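Local coordinates for protein methionine gamma-lyase (Trichomonas vaginalis, PDB 1E5E) that acts as a pyridoxal-phosphate-dependent enzyme of the Cys/Met metabolism family, in an assembly of four chains, at residues T186-N194 / L260-S268; M144-T155 / A173-D184. All coordinates share one frame; numbering follows the deposited sequence.

Contact 1 of 2, residues T186-N194 / L260-S268; sequences TFCSPMITN and LNIRMKAES. With PPJ (N-(hydroxy{3-hydroxy-2-methyl-5-[(phosphonooxy)methyl]pyridin-4-yl}methyl)norvaline), chain C.
Met191 and Leu260 meet because their first torsions send them to the same spot: Met191 carries CG beside its backbone N (chi1 -75°), Leu260 carries its own anti to N (chi1 179°), and Met191 CG comes to rest 3.6 Å from Leu260 CG. The methionine then bends at its next two torsions. Its sulfur passes at about a right angle to Asn261, with Met191 SD 3.9 Å from Asn261 CB, while Met191 CE turns back to 3.9 Å from Leu260 CD2. One turn further along the helix, Met264 packs its CG against Met191 CG and then curls so that Met264 CE touches Ile192 CD1 at 3.7 Å. That same methyl group also lies near the carbonyl O of Cys188.

This is the loop after strand 180-184 of the large, PLP-binding domain, lying on the start of helix 260-279, which leads on to the second, five-stranded sheet. Thr186, at the head of the loop, belongs to the PPJ pocket, its OG1 hydrogen-bonded to the backbone N of Ser206. Helix 62-75 packs against the loop through Leu74, which meets Pro190 and Met191, and Ile262 of the second subunit packs on Arg263 and Ala266 of the helix.

Within the loop, Ser189 OG accepts from Met191 N in an ST turn and donates to Cys188 O over 2.7 Å, in the carbonyl plane and on a lone pair; Ser189 O takes the amides of Ile192 and Thr193. Met264 CG lies 3.7 Å from Ser189 OG, so the hydroxyl of the ST turn packs against the methionine chain. On the helix, Ser268 OG turns back to Met264 O at 2.8 Å, reaching it from the face opposite to Ser268 N.

Contact 2 of 2, residues M144-T155 / A173-D184; sequences MKPNTKIVYFET and AHSQEGVLVIAD. With PPJ (N-(hydroxy{3-hydroxy-2-methyl-5-[(phosphonooxy)methyl]pyridin-4-yl}methyl)norvaline), chain C.
Glu154 and Asp184 run side by side and point the same way, their carboxylates turned 55° apart, at the end of the strand pair that faces PPJ. Asp184 OD2 lies 2.6 Å from PPJ N1, and Glu154 packs near the ligand's methyl C2A. Water 3 ties the two acids together, giving one proton to Glu154 OE2 and one to Asp184 OD2 while accepting from Tyr152 OH. Asp184 OD1 is held from outside by Thr186 OG1, and the oxygens of Glu154 by the amides of Tyr111 and Asn158.

Behind them, Tyr152, with CG anti to N (chi1 -176°), runs its ring past Ile182, so that Tyr152 CD2 is 3.6 Å from Ile182 CG2. On the other face of the sheet, Phe153 reaches across to its neighbours: CE2 lies 3.5 Å from Val181 CG1, and CE1 meets Ala183 CB. Strands 148-154 and 180-184 are parallel neighbours joined through helix 166-174, a beta-alpha-beta crossover of the large PLP-binding domain. Five backbone hydrogen bonds zip them from Lys149 O to Asp184 N. At the far end, Gln176 NE2 gives a bond of 2.6 Å to Lys145 O, arriving above the carbonyl plane, from the face opposite to Thr148 N.

Held by Thr186 and water 3, the carboxylate of Asp184 probably favours a protonated pyridine nitrogen, as in related PLP enzymes, while the shared water and the two amides on Glu154 presumably ease the closeness of the two acids, Glu154 OE2 and Asp184 OD2 being 4.3 Å apart.

How the contacts relate
Both contacts are largely buried and both touch PPJ, yet they occupy different parts of the fold. Contact 2 joins two central strands of the seven-stranded sheet and runs from a partly exposed turn at one end to the ligand at the other; contact 1 lies nearer the centre of the chain, where a loop meets a helix. A single residue separates Asp184 from Thr186, so the second segment of contact 2 leads into the first of contact 1, and Cys188 SG packs 3.7 Å from Thr155 O. Chemically they diverge: backbone bonds, bridging waters and apolar packing on both sheet faces join contact 2, its acids at the ligand end, whereas methionine, leucine and isoleucine packing joins contact 1.

Contact 1 of 2, residues T186-N194 / L260-S268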
loop_
_atom_site.group_PDB
_atom_site.type_symbol
_atom_site.label_atom_id
_atom_site.label_comp_id
_atom_site.label_asym_id
_atom_site.label_seq_id
_atom_site.Cartn_x
_atom_site.Cartn_y
_atom_site.Cartn_z
ATOM N N THR A 186 17.236 -10.538 17.436
ATOM C CA THR A 186 16.357 -10.960 16.362
ATOM C C THR A 186 15.774 -12.354 16.552
ATOM O O THR A 186 14.583 -12.516 16.422
ATOM C CB THR A 186 17.154 -11.000 15.035
ATOM O OG1 THR A 186 17.671 -9.705 14.724
ATOM C CG2 THR A 186 16.271 -11.462 13.882
ATOM N N PHE A 187 16.612 -13.343 16.821
ATOM C CA PHE A 187 16.161 -14.731 16.995
ATOM C C PHE A 187 15.221 -14.862 18.157
ATOM O O PHE A 187 14.314 -15.689 18.042
ATOM C CB PHE A 187 17.323 -15.713 17.175
ATOM C CG PHE A 187 17.935 -16.150 15.875
ATOM C CD1 PHE A 187 17.816 -15.381 14.723
ATOM C CD2 PHE A 187 18.702 -17.300 15.825
ATOM C CE1 PHE A 187 18.375 -15.789 13.527
ATOM C CE2 PHE A 187 19.258 -17.732 14.630
ATOM C CZ PHE A 187 19.090 -16.985 13.478
ATOM N N CYS A 188 15.334 -14.035 19.197
ATOM C CA CYS A 188 14.373 -14.190 20.285
ATOM C C CYS A 188 13.096 -13.378 20.148
ATOM O O CYS A 188 11.990 -13.874 20.471
ATOM C CB CYS A 188 15.043 -13.747 21.580
ATOM S SG CYS A 188 16.330 -14.816 22.250
ATOM N N SER A 189 13.226 -12.115 19.786
ATOM C CA SER A 189 12.149 -11.130 19.702
ATOM C C SER A 189 11.971 -10.649 21.142
ATOM O O SER A 189 12.318 -11.381 22.057
ATOM C CB SER A 189 10.815 -11.605 19.106
ATOM O OG SER A 189 9.974 -12.116 20.145
ATOM N N PRO A 190 11.292 -9.526 21.360
ATOM C CA PRO A 190 11.043 -8.974 22.662
ATOM C C PRO A 190 10.093 -9.854 23.456
ATOM O O PRO A 190 9.983 -9.670 24.677
ATOM C CB PRO A 190 10.396 -7.592 22.430
ATOM C CG PRO A 190 10.690 -7.248 21.006
ATOM C CD PRO A 190 10.890 -8.571 20.282
ATOM N N MET A 191 9.460 -10.854 22.829
ATOM C CA MET A 191 8.561 -11.704 23.577
ATOM C C MET A 191 9.377 -12.739 24.338
ATOM O O MET A 191 8.807 -13.303 25.252
ATOM C CB MET A 191 7.630 -12.515 22.692
ATOM C CG MET A 191 6.476 -11.826 22.035
ATOM S SD MET A 191 5.470 -10.865 23.200
ATOM C CE MET A 191 6.173 -9.277 22.802
ATOM N N ILE A 192 10.601 -13.014 23.919
ATOM C CA ILE A 192 11.305 -14.140 24.539
ATOM C C ILE A 192 12.377 -13.574 25.470
ATOM O O ILE A 192 12.597 -14.083 26.554
ATOM C CB ILE A 192 11.877 -15.075 23.458
ATOM C CG1 ILE A 192 10.733 -15.929 22.855
ATOM C CG2 ILE A 192 12.992 -15.954 24.007
ATOM C CD1 ILE A 192 11.144 -16.894 21.768
ATOM N N THR A 193 13.047 -12.542 25.004
ATOM C CA THR A 193 14.107 -11.929 25.786
ATOM C C THR A 193 14.112 -10.418 25.743
ATOM O O THR A 193 13.939 -9.821 24.684
ATOM C CB THR A 193 15.486 -12.397 25.234
ATOM O OG1 THR A 193 15.631 -13.827 25.434
ATOM C CG2 THR A 193 16.615 -11.771 26.046
ATOM N N ASN A 194 14.418 -9.797 26.853
ATOM C CA ASN A 194 14.679 -8.354 26.934
ATOM C C ASN A 194 16.127 -8.250 27.408
ATOM O O ASN A 194 16.442 -8.231 28.609
ATOM C CB ASN A 194 13.752 -7.664 27.936
ATOM C CG ASN A 194 12.312 -7.620 27.461
ATOM O OD1 ASN A 194 11.369 -7.514 28.259
ATOM N ND2 ASN A 194 12.045 -7.707 26.154
ATOM N N LEU A 260 2.393 -10.902 17.386
ATOM C CA LEU A 260 3.708 -11.405 17.776
ATOM C C LEU A 260 3.623 -12.401 18.942
ATOM O O LEU A 260 4.275 -13.441 18.999
ATOM C CB LEU A 260 4.662 -10.244 18.164
ATOM C CG LEU A 260 6.066 -10.663 18.623
ATOM C CD1 LEU A 260 6.822 -11.447 17.553
ATOM C CD2 LEU A 260 6.954 -9.450 18.984
ATOM N N ASN A 261 2.844 -12.032 19.975
ATOM C CA ASN A 261 2.765 -12.944 21.114
ATOM C C ASN A 261 2.190 -14.312 20.755
ATOM O O ASN A 261 2.761 -15.319 21.185
ATOM C CB ASN A 261 1.928 -12.307 22.223
ATOM C CG ASN A 261 1.708 -13.256 23.399
ATOM O OD1 ASN A 261 2.625 -13.492 24.168
ATOM N ND2 ASN A 261 0.476 -13.735 23.538
ATOM N N ILE A 262 1.067 -14.351 20.003
ATOM C CA ILE A 262 0.476 -15.654 19.691
ATOM C C ILE A 262 1.273 -16.421 18.654
ATOM O O ILE A 262 1.202 -17.642 18.674
ATOM C CB ILE A 262 -1.010 -15.578 19.257
ATOM C CG1 ILE A 262 -1.169 -14.650 18.046
ATOM C CG2 ILE A 262 -1.851 -15.101 20.434
ATOM C CD1 ILE A 262 -2.571 -14.690 17.449
ATOM N N ARG A 263 2.001 -15.775 17.793
ATOM C CA ARG A 263 2.867 -16.413 16.807
ATOM C C ARG A 263 4.118 -17.013 17.475
ATOM O O ARG A 263 4.459 -18.197 17.283
ATOM C CB ARG A 263 3.348 -15.372 15.762
ATOM C CG ARG A 263 2.297 -15.021 14.731
ATOM C CD ARG A 263 2.800 -14.144 13.593
ATOM N NE ARG A 263 3.134 -12.765 13.945
ATOM C CZ ARG A 263 4.359 -12.328 14.195
ATOM N NH1 ARG A 263 5.401 -13.169 14.151
ATOM N NH2 ARG A 263 4.541 -11.035 14.453
ATOM N N MET A 264 4.758 -16.260 18.351
ATOM C CA MET A 264 5.954 -16.768 19.037
ATOM C C MET A 264 5.610 -18.020 19.870
ATOM O O MET A 264 6.402 -18.960 19.892
ATOM C CB MET A 264 6.661 -15.768 19.954
ATOM C CG MET A 264 7.295 -14.577 19.252
ATOM S SD MET A 264 8.302 -15.028 17.815
ATOM C CE MET A 264 9.647 -15.964 18.513
ATOM N N LYS A 265 4.493 -18.000 20.563
ATOM C CA LYS A 265 4.057 -19.128 21.352
ATOM C C LYS A 265 3.790 -20.325 20.451
ATOM O O LYS A 265 4.311 -21.388 20.725
ATOM C CB LYS A 265 2.766 -18.889 22.162
ATOM C CG LYS A 265 3.008 -17.781 23.174
ATOM C CD LYS A 265 1.797 -17.522 24.074
ATOM C CE LYS A 265 2.329 -16.935 25.385
ATOM N NZ LYS A 265 1.199 -16.561 26.299
ATOM N N ALA A 266 2.961 -20.104 19.436
ATOM C CA ALA A 266 2.657 -21.197 18.510
ATOM C C ALA A 266 3.919 -21.693 17.819
ATOM O O ALA A 266 4.056 -22.919 17.701
ATOM C CB ALA A 266 1.655 -20.708 17.467
ATOM N N GLU A 267 4.831 -20.791 17.417
ATOM C CA GLU A 267 6.044 -21.271 16.757
ATOM C C GLU A 267 6.995 -22.020 17.677
ATOM O O GLU A 267 7.669 -22.970 17.219
ATOM C CB GLU A 267 6.770 -20.087 16.054
ATOM C CG GLU A 267 5.912 -19.569 14.903
ATOM C CD GLU A 267 6.201 -18.221 14.316
ATOM O OE1 GLU A 267 7.187 -17.570 14.713
ATOM O OE2 GLU A 267 5.412 -17.768 13.420
ATOM N N SER A 268 7.160 -21.621 18.920
ATOM C CA SER A 268 8.000 -22.263 19.926
ATOM C C SER A 268 7.491 -23.675 20.249
ATOM O O SER A 268 8.237 -24.667 20.298
ATOM C CB SER A 268 7.999 -21.384 21.193
ATOM O OG SER A 268 8.770 -20.167 20.903
HETATM N N1 PPJ C . 20.598 -9.787 12.293
HETATM C C2 PPJ C . 20.259 -11.092 12.255
HETATM C C6 PPJ C . 20.670 -9.050 11.149
HETATM C C2A PPJ C . 20.557 -12.039 13.250
HETATM C C3 PPJ C . 19.814 -11.576 11.007
HETATM O O3 PPJ C . 19.625 -12.867 10.959
HETATM C C4 PPJ C . 19.684 -10.767 9.874
HETATM C C4A PPJ C . 19.231 -11.368 8.661
HETATM C C5 PPJ C . 20.184 -9.465 9.899
HETATM N N PPJ C . 19.372 -12.676 8.378
HETATM C C5A PPJ C . 19.960 -8.491 8.873
HETATM O OP4 PPJ C . 18.727 -8.107 8.913
HETATM P P PPJ C . 18.179 -7.633 7.495
HETATM O OP1 PPJ C . 16.703 -7.110 7.789
HETATM O OP2 PPJ C . 18.189 -8.845 6.514
HETATM O OP3 PPJ C . 19.056 -6.452 6.887
HETATM C CA PPJ C . 18.868 -13.291 7.271
HETATM C CB PPJ C . 18.994 -12.703 5.929
HETATM C C PPJ C . 19.108 -14.699 7.247
HETATM C CG PPJ C . 20.301 -12.575 5.234
HETATM C CD PPJ C . 20.411 -13.638 4.247
HETATM O O PPJ C . 19.811 -15.199 8.198
HETATM O OXT PPJ C . 18.299 -15.515 6.624
#

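Contact 2 of 2, residues M144-T155 / A173-D184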
loop_
_atom_site.group_PDB
_atom_site.type_symbol
_atom_site.label_atom_id
_atom_site.label_comp_id
_atom_site.label_asym_id
_atom_site.label_seq_id
_atom_site.Cartn_x
_atom_site.Cartn_y
_atom_site.Cartn_z
ATOM N N MET A 144 39.952 -6.928 25.875
ATOM C CA MET A 144 39.637 -5.512 26.062
ATOM C C MET A 144 40.870 -4.658 25.954
ATOM O O MET A 144 41.945 -5.034 26.430
ATOM C CB MET A 144 38.816 -5.395 27.342
ATOM C CG MET A 144 37.297 -5.463 26.924
ATOM S SD MET A 144 36.335 -5.640 28.436
ATOM C CE MET A 144 36.243 -3.925 28.922
ATOM N N LYS A 145 40.759 -3.519 25.271
ATOM C CA LYS A 145 41.867 -2.597 25.049
ATOM C C LYS A 145 41.394 -1.234 25.483
ATOM O O LYS A 145 40.209 -0.978 25.685
ATOM C CB LYS A 145 42.389 -2.581 23.612
ATOM C CG LYS A 145 42.748 -3.949 23.075
ATOM C CD LYS A 145 43.597 -4.014 21.839
ATOM C CE LYS A 145 42.881 -3.580 20.562
ATOM N NZ LYS A 145 43.769 -3.847 19.382
ATOM N N PRO A 146 42.309 -0.289 25.630
ATOM C CA PRO A 146 41.960 1.025 26.098
ATOM C C PRO A 146 40.970 1.708 25.162
ATOM O O PRO A 146 40.273 2.608 25.603
ATOM C CB PRO A 146 43.284 1.745 26.258
ATOM C CG PRO A 146 44.298 0.648 26.334
ATOM C CD PRO A 146 43.774 -0.434 25.423
ATOM N N ASN A 147 41.002 1.427 23.878
ATOM C CA ASN A 147 40.103 2.019 22.910
ATOM C C ASN A 147 38.869 1.145 22.611
ATOM O O ASN A 147 38.168 1.415 21.625
ATOM C CB ASN A 147 40.933 2.283 21.646
ATOM C CG ASN A 147 41.569 1.027 21.083
ATOM O OD1 ASN A 147 41.902 0.080 21.810
ATOM N ND2 ASN A 147 41.714 1.013 19.756
ATOM N N THR A 148 38.623 0.100 23.411
ATOM C CA THR A 148 37.472 -0.776 23.172
ATOM C C THR A 148 36.192 0.012 23.420
ATOM O O THR A 148 35.975 0.479 24.535
ATOM C CB THR A 148 37.521 -2.051 24.054
ATOM O OG1 THR A 148 38.582 -2.863 23.540
ATOM C CG2 THR A 148 36.201 -2.832 23.967
ATOM N N LYS A 149 35.347 0.163 22.422
ATOM C CA LYS A 149 34.063 0.868 22.606
ATOM C C LYS A 149 32.814 -0.007 22.660
ATOM O O LYS A 149 31.731 0.405 23.113
ATOM C CB LYS A 149 33.900 1.768 21.358
ATOM C CG LYS A 149 35.040 2.772 21.254
ATOM C CD LYS A 149 35.030 3.705 22.488
ATOM C CE LYS A 149 36.199 4.689 22.223
ATOM N NZ LYS A 149 36.547 5.385 23.485
ATOM N N ILE A 150 32.856 -1.116 21.941
ATOM C CA ILE A 150 31.744 -2.015 21.776
ATOM C C ILE A 150 32.076 -3.502 21.965
ATOM O O ILE A 150 33.112 -4.010 21.528
ATOM C CB ILE A 150 31.140 -1.886 20.351
ATOM C CG1 ILE A 150 30.554 -0.485 20.127
ATOM C CG2 ILE A 150 30.043 -2.919 20.107
ATOM C CD1 ILE A 150 30.253 -0.184 18.673
ATOM N N VAL A 151 31.166 -4.174 22.678
ATOM C CA VAL A 151 31.210 -5.632 22.719
ATOM C C VAL A 151 29.865 -6.063 22.082
ATOM O O VAL A 151 28.812 -5.663 22.584
ATOM C CB VAL A 151 31.383 -6.175 24.123
ATOM C CG1 VAL A 151 31.210 -7.689 24.088
ATOM C CG2 VAL A 151 32.768 -5.813 24.668
ATOM N N TYR A 152 29.884 -6.903 21.066
ATOM C CA TYR A 152 28.706 -7.228 20.275
ATOM C C TYR A 152 28.522 -8.735 20.157
ATOM O O TYR A 152 29.527 -9.425 19.950
ATOM C CB TYR A 152 28.907 -6.647 18.841
ATOM C CG TYR A 152 27.743 -6.809 17.889
ATOM C CD1 TYR A 152 27.580 -7.992 17.176
ATOM C CD2 TYR A 152 26.808 -5.797 17.695
ATOM C CE1 TYR A 152 26.517 -8.166 16.297
ATOM C CE2 TYR A 152 25.747 -5.935 16.815
ATOM C CZ TYR A 152 25.593 -7.119 16.140
ATOM O OH TYR A 152 24.552 -7.267 15.252
ATOM N N PHE A 153 27.295 -9.235 20.287
ATOM C CA PHE A 153 27.024 -10.655 20.147
ATOM C C PHE A 153 25.572 -10.919 19.732
ATOM O O PHE A 153 24.716 -10.024 19.814
ATOM C CB PHE A 153 27.282 -11.403 21.481
ATOM C CG PHE A 153 26.515 -10.863 22.626
ATOM C CD1 PHE A 153 25.197 -11.283 22.884
ATOM C CD2 PHE A 153 27.087 -10.028 23.550
ATOM C CE1 PHE A 153 24.465 -10.746 23.901
ATOM C CE2 PHE A 153 26.371 -9.530 24.619
ATOM C CZ PHE A 153 25.059 -9.901 24.816
ATOM N N GLU A 154 25.298 -12.162 19.365
ATOM C CA GLU A 154 23.930 -12.602 19.088
ATOM C C GLU A 154 23.672 -13.850 19.939
ATOM O O GLU A 154 24.479 -14.791 19.790
ATOM C CB GLU A 154 23.772 -13.139 17.671
ATOM C CG GLU A 154 24.075 -12.181 16.539
ATOM C CD GLU A 154 24.032 -12.770 15.152
ATOM O OE1 GLU A 154 23.550 -13.922 15.017
ATOM O OE2 GLU A 154 24.541 -12.146 14.177
ATOM N N THR A 155 22.559 -13.941 20.638
ATOM C CA THR A 155 22.235 -15.209 21.279
ATOM C C THR A 155 20.725 -15.427 21.243
ATOM O O THR A 155 19.941 -14.567 21.630
ATOM C CB THR A 155 22.807 -15.220 22.712
ATOM O OG1 THR A 155 22.468 -16.436 23.363
ATOM C CG2 THR A 155 22.258 -14.083 23.585
ATOM N N ALA A 173 32.522 -6.656 30.119
ATOM C CA ALA A 173 32.672 -5.487 29.276
ATOM C C ALA A 173 32.641 -4.225 30.130
ATOM O O ALA A 173 33.428 -3.307 29.922
ATOM C CB ALA A 173 31.488 -5.358 28.287
ATOM N N HIS A 174 31.698 -4.179 31.076
ATOM C CA HIS A 174 31.555 -3.004 31.912
ATOM C C HIS A 174 32.541 -2.975 33.099
ATOM O O HIS A 174 32.584 -1.957 33.798
ATOM C CB HIS A 174 30.146 -2.833 32.443
ATOM C CG HIS A 174 29.080 -2.631 31.403
ATOM N ND1 HIS A 174 27.859 -3.251 31.524
ATOM C CD2 HIS A 174 29.035 -1.895 30.261
ATOM C CE1 HIS A 174 27.085 -2.884 30.504
ATOM N NE2 HIS A 174 27.784 -2.092 29.707
ATOM N N SER A 175 33.514 -3.896 33.121
ATOM C CA SER A 175 34.560 -3.776 34.149
ATOM C C SER A 175 35.492 -2.646 33.734
ATOM O O SER A 175 36.256 -2.208 34.576
ATOM C CB SER A 175 35.311 -5.080 34.381
ATOM O OG SER A 175 36.016 -5.431 33.198
ATOM N N GLN A 176 35.425 -2.182 32.486
ATOM C CA GLN A 176 36.212 -1.011 32.078
ATOM C C GLN A 176 35.198 0.090 31.751
ATOM O O GLN A 176 34.105 -0.277 31.302
ATOM C CB GLN A 176 37.122 -1.397 30.951
ATOM C CG GLN A 176 37.451 -0.437 29.852
ATOM C CD GLN A 176 38.456 -1.012 28.867
ATOM O OE1 GLN A 176 39.109 -2.004 29.229
ATOM N NE2 GLN A 176 38.568 -0.473 27.655
ATOM N N GLU A 177 35.476 1.377 31.957
ATOM C CA GLU A 177 34.508 2.431 31.664
ATOM C C GLU A 177 34.296 2.690 30.172
ATOM O O GLU A 177 35.187 2.518 29.325
ATOM C CB GLU A 177 34.934 3.761 32.319
ATOM C CG GLU A 177 35.092 3.769 33.823
ATOM C CD GLU A 177 33.811 3.826 34.611
ATOM O OE1 GLU A 177 32.732 4.103 34.046
ATOM O OE2 GLU A 177 33.841 3.640 35.858
ATOM N N GLY A 178 33.098 3.123 29.774
ATOM C CA GLY A 178 32.946 3.575 28.364
ATOM C C GLY A 178 32.793 2.480 27.328
ATOM O O GLY A 178 33.166 2.698 26.174
ATOM N N VAL A 179 32.317 1.293 27.695
ATOM C CA VAL A 179 32.135 0.206 26.699
ATOM C C VAL A 179 30.624 0.018 26.545
ATOM O O VAL A 179 29.853 -0.075 27.517
ATOM C CB VAL A 179 32.769 -1.115 27.147
ATOM C CG1 VAL A 179 32.665 -2.259 26.117
ATOM C CG2 VAL A 179 34.263 -0.886 27.488
ATOM N N LEU A 180 30.227 -0.182 25.298
ATOM C CA LEU A 180 28.790 -0.448 25.051
ATOM C C LEU A 180 28.580 -1.908 24.674
ATOM O O LEU A 180 29.300 -2.424 23.807
ATOM C CB LEU A 180 28.331 0.497 23.911
ATOM C CG LEU A 180 28.074 1.928 24.433
ATOM C CD1 LEU A 180 27.702 2.883 23.323
ATOM C CD2 LEU A 180 26.977 1.901 25.510
ATOM N N VAL A 181 27.638 -2.552 25.349
ATOM C CA VAL A 181 27.332 -3.933 24.977
ATOM C C VAL A 181 26.094 -3.878 24.089
ATOM O O VAL A 181 25.046 -3.375 24.510
ATOM C CB VAL A 181 27.101 -4.842 26.184
ATOM C CG1 VAL A 181 26.761 -6.259 25.711
ATOM C CG2 VAL A 181 28.413 -4.824 26.995
ATOM N N ILE A 182 26.160 -4.500 22.937
ATOM C CA ILE A 182 25.090 -4.469 21.947
ATOM C C ILE A 182 24.633 -5.899 21.701
ATOM O O ILE A 182 25.500 -6.719 21.358
ATOM C CB ILE A 182 25.557 -3.808 20.632
ATOM C CG1 ILE A 182 26.029 -2.361 20.856
ATOM C CG2 ILE A 182 24.431 -3.845 19.598
ATOM C CD1 ILE A 182 26.638 -1.681 19.631
ATOM N N ALA A 183 23.364 -6.208 21.883
ATOM C CA ALA A 183 22.922 -7.598 21.616
ATOM C C ALA A 183 21.983 -7.631 20.416
ATOM O O ALA A 183 21.137 -6.726 20.378
ATOM C CB ALA A 183 22.207 -8.111 22.851
ATOM N N ASP A 184 22.166 -8.536 19.460
ATOM C CA ASP A 184 21.203 -8.646 18.341
ATOM C C ASP A 184 20.180 -9.692 18.771
ATOM O O ASP A 184 20.456 -10.891 18.882
ATOM C CB ASP A 184 21.904 -8.942 17.025
ATOM C CG ASP A 184 20.963 -9.181 15.855
ATOM O OD1 ASP A 184 19.756 -9.405 16.063
ATOM O OD2 ASP A 184 21.463 -9.248 14.709
HETATM N N1 PPJ C . 20.598 -9.787 12.293
HETATM C C2 PPJ C . 20.259 -11.092 12.255
HETATM C C6 PPJ C . 20.670 -9.050 11.149
HETATM C C2A PPJ C . 20.557 -12.039 13.250
HETATM C C3 PPJ C . 19.814 -11.576 11.007
HETATM O O3 PPJ C . 19.625 -12.867 10.959
HETATM C C4 PPJ C . 19.684 -10.767 9.874
HETATM C C4A PPJ C . 19.231 -11.368 8.661
HETATM C C5 PPJ C . 20.184 -9.465 9.899
HETATM N N PPJ C . 19.372 -12.676 8.378
HETATM C C5A PPJ C . 19.960 -8.491 8.873
HETATM O OP4 PPJ C . 18.727 -8.107 8.913
HETATM P P PPJ C . 18.179 -7.633 7.495
HETATM O OP1 PPJ C . 16.703 -7.110 7.789
HETATM O OP2 PPJ C . 18.189 -8.845 6.514
HETATM O OP3 PPJ C . 19.056 -6.452 6.887
HETATM C CA PPJ C . 18.868 -13.291 7.271
HETATM C CB PPJ C . 18.994 -12.703 5.929
HETATM C C PPJ C . 19.108 -14.699 7.247
HETATM C CG PPJ C . 20.301 -12.575 5.234
HETATM C CD PPJ C . 20.411 -13.638 4.247
HETATM O O PPJ C . 19.811 -15.199 8.198
HETATM O OXT PPJ C . 18.299 -15.515 6.624
HETATM O O HOH W 1 36.535 1.931 27.100
HETATM O O HOH W 2 31.439 3.231 24.116
HETATM O O HOH W 3 24.128 -9.573 13.881
HETATM O O HOH W 4 21.364 -11.434 21.448
HETATM O O HOH W 5 18.308 -13.377 19.549
#